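Local coordinates for SCO1 protein homolog (Bacillus subtilis, PDB 1XZO), which is needed to insert copper into the active site of cytochrome c oxidase and may also take part in copper homeostasis or redox signalling, at residues A[14-19]-A[102-107]. Numbering follows the deposited sequence.
Sequences EPFTFQ and DFLTGY. With CD (cadmium ion), chain D; CA (calcium ion), chain J; CA (calcium ion), chain G.
Gln-19 and Thr-105 form a single antiparallel bridge, a hydrogen-bonded pair, although the short strands 17-19 and 102-104 run at 102° to each other and do not continue as a ladder. Both of its bonds are short: Gln-19 N gives its hydrogen to Thr-105 O at 2.8 Å and an almost straight 169°, and Thr-105 N gives its own back to Gln-19 O. That second carbonyl also receives a CA-H...O contact from Leu-104 CA, at 3.3 Å. Around this one backbone link the side chains illustrate how aromatic packing can join two chain segments that share little sheet. Tyr-107 turns the CD2-CE2 edge of its ring onto one face of Phe-18 in an edge-to-face pair, with the planes at 51° and CD2 of Tyr-107 3.3 Å from CD2 of Phe-18. Tyr-107 CG lies between the backbone N and the carbonyl carbon, which carries the ring back over Phe-18. Phe-16 CD2 lies over the opposite face, which leaves the Phe-18 ring sandwiched. Leu-104 CD1 sits at the ring's edge, 3.9 Å from Phe-18 CB and equally close to Phe-16 CE2, thus bridging the two phenylalanines. An alanine in place of Phe-18 would probably leave the Tyr-107 edge without its aromatic face and open a gap between Tyr-107 and Phe-16. Thr-17 O binds one modelled calcium ion at 2.3 Å and Gly-106 O a second, but the two lie too close to be occupied at once, so a joint site is doubtful. Helix 109-120 adds Phe-115, whose ring meets both phenylalanines, while Tyr-107 OH bonds to Ser-76 O of strand 71-76. The contact thereby sets the small hairpin of strands 17-19 and 25-27 against 101-104, an outermost strand of the central sheet in this thioredoxin-like fold.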
loop_
_atom_site.group_PDB
_atom_site.type_symbol
_atom_site.label_atom_id
_atom_site.label_comp_id
_atom_site.label_asym_id
_atom_site.label_seq_id
_atom_site.Cartn_x
_atom_site.Cartn_y
_atom_site.Cartn_z
ATOM N N GLU A 14 -12.185 -3.458 4.854
ATOM C CA GLU A 14 -12.617 -4.532 5.797
ATOM C C GLU A 14 -11.660 -4.589 6.978
ATOM O O GLU A 14 -10.465 -4.276 6.863
ATOM C CB GLU A 14 -12.647 -5.813 5.057
ATOM C CG GLU A 14 -13.713 -5.888 4.000
ATOM C CD GLU A 14 -15.083 -6.113 4.593
ATOM O OE1 GLU A 14 -15.212 -7.127 5.342
ATOM O OE2 GLU A 14 -15.964 -5.259 4.317
ATOM N N PRO A 15 -12.167 -5.010 8.152
ATOM C CA PRO A 15 -11.290 -5.334 9.297
ATOM C C PRO A 15 -10.259 -6.359 8.913
ATOM O O PRO A 15 -10.460 -7.301 8.098
ATOM C CB PRO A 15 -12.302 -5.770 10.393
ATOM C CG PRO A 15 -13.472 -6.159 9.651
ATOM C CD PRO A 15 -13.582 -5.357 8.396
ATOM N N PHE A 16 -9.027 -6.150 9.396
ATOM C CA PHE A 16 -7.944 -7.052 9.178
ATOM C C PHE A 16 -6.894 -6.879 10.254
ATOM O O PHE A 16 -6.786 -5.791 10.880
ATOM C CB PHE A 16 -7.226 -6.829 7.812
ATOM C CG PHE A 16 -6.417 -5.549 7.717
ATOM C CD1 PHE A 16 -7.033 -4.408 7.234
ATOM C CD2 PHE A 16 -5.047 -5.507 8.020
ATOM C CE1 PHE A 16 -6.332 -3.212 7.147
ATOM C CE2 PHE A 16 -4.334 -4.327 7.934
ATOM C CZ PHE A 16 -4.963 -3.159 7.463
ATOM N N THR A 17 -6.222 -7.977 10.448
ATOM C CA THR A 17 -4.949 -8.080 11.239
ATOM C C THR A 17 -4.012 -8.981 10.559
ATOM O O THR A 17 -4.227 -10.177 10.357
ATOM C CB THR A 17 -5.112 -8.539 12.756
ATOM O OG1 THR A 17 -5.927 -7.682 13.479
ATOM C CG2 THR A 17 -3.758 -8.453 13.412
ATOM N N PHE A 18 -2.911 -8.395 10.011
ATOM C CA PHE A 18 -1.932 -9.069 9.274
ATOM C C PHE A 18 -0.612 -8.882 10.089
ATOM O O PHE A 18 -0.630 -8.130 11.066
ATOM C CB PHE A 18 -1.848 -8.344 7.913
ATOM C CG PHE A 18 -3.081 -8.550 7.053
ATOM C CD1 PHE A 18 -3.347 -7.700 5.966
ATOM C CD2 PHE A 18 -3.947 -9.650 7.277
ATOM C CE1 PHE A 18 -4.417 -7.919 5.157
ATOM C CE2 PHE A 18 -5.056 -9.898 6.421
ATOM C CZ PHE A 18 -5.262 -9.090 5.308
ATOM N N GLN A 19 0.465 -9.458 9.627
ATOM C CA GLN A 19 1.790 -9.300 10.277
ATOM C C GLN A 19 2.738 -8.540 9.372
ATOM O O GLN A 19 2.792 -8.826 8.161
ATOM C CB GLN A 19 2.402 -10.640 10.649
ATOM C CG GLN A 19 1.624 -11.333 11.789
ATOM C CD GLN A 19 1.864 -12.880 11.803
ATOM O OE1 GLN A 19 2.198 -13.486 10.758
ATOM N NE2 GLN A 19 1.659 -13.504 12.952
ATOM N N ASP A 102 4.834 -0.260 6.617
ATOM C CA ASP A 102 4.818 -1.715 6.853
ATOM C C ASP A 102 4.504 -2.553 5.640
ATOM O O ASP A 102 3.585 -2.219 4.841
ATOM C CB ASP A 102 3.724 -2.008 7.936
ATOM C CG ASP A 102 4.054 -1.366 9.255
ATOM O OD1 ASP A 102 3.609 -0.229 9.474
ATOM O OD2 ASP A 102 4.841 -1.911 10.104
ATOM N N PHE A 103 5.264 -3.611 5.460
ATOM C CA PHE A 103 5.021 -4.602 4.490
ATOM C C PHE A 103 4.337 -5.763 5.177
ATOM O O PHE A 103 4.874 -6.250 6.131
ATOM C CB PHE A 103 6.243 -5.158 3.825
ATOM C CG PHE A 103 6.930 -4.092 2.902
ATOM C CD1 PHE A 103 7.532 -2.984 3.453
ATOM C CD2 PHE A 103 6.896 -4.234 1.540
ATOM C CE1 PHE A 103 8.124 -2.024 2.616
ATOM C CE2 PHE A 103 7.493 -3.241 0.688
ATOM C CZ PHE A 103 8.111 -2.181 1.214
ATOM N N LEU A 104 3.191 -6.177 4.653
ATOM C CA LEU A 104 2.290 -7.147 5.411
ATOM C C LEU A 104 2.190 -8.493 4.747
ATOM O O LEU A 104 2.224 -8.664 3.527
ATOM C CB LEU A 104 0.889 -6.562 5.536
ATOM C CG LEU A 104 0.714 -5.279 6.331
ATOM C CD1 LEU A 104 -0.680 -4.854 6.573
ATOM C CD2 LEU A 104 1.516 -5.200 7.689
ATOM N N THR A 105 2.052 -9.557 5.570
ATOM C CA THR A 105 1.814 -10.941 5.144
ATOM C C THR A 105 1.022 -11.541 6.341
ATOM O O THR A 105 0.434 -10.790 7.161
ATOM C CB THR A 105 3.060 -11.858 4.763
ATOM O OG1 THR A 105 4.036 -11.683 5.864
ATOM C CG2 THR A 105 3.820 -11.276 3.566
ATOM N N GLY A 106 0.985 -12.843 6.340
ATOM C CA GLY A 106 0.347 -13.623 7.389
ATOM C C GLY A 106 -1.120 -13.866 7.111
ATOM O O GLY A 106 -2.010 -13.500 7.931
ATOM N N TYR A 107 -1.303 -14.504 5.970
ATOM C CA TYR A 107 -2.609 -14.760 5.378
ATOM C C TYR A 107 -2.468 -15.677 4.200
ATOM O O TYR A 107 -1.429 -15.852 3.600
ATOM C CB TYR A 107 -3.430 -13.526 5.104
ATOM C CG TYR A 107 -2.658 -12.417 4.313
ATOM C CD1 TYR A 107 -2.350 -12.592 2.987
ATOM C CD2 TYR A 107 -2.265 -11.319 4.962
ATOM C CE1 TYR A 107 -1.666 -11.602 2.250
ATOM C CE2 TYR A 107 -1.485 -10.326 4.278
ATOM C CZ TYR A 107 -1.258 -10.468 2.929
ATOM O OH TYR A 107 -0.610 -9.425 2.261
HETATM CD CD CD D . -17.434 -6.464 5.973
HETATM CA CA CA J . -2.761 -12.902 10.430
HETATM CA CA CA G . -5.198 -12.255 10.579
HETATM O O HOH W 1 -4.828 -12.883 8.322
HETATM O O HOH W 2 -3.447 -12.249 12.584
HETATM O O HOH W 3 -7.463 -13.332 9.382
#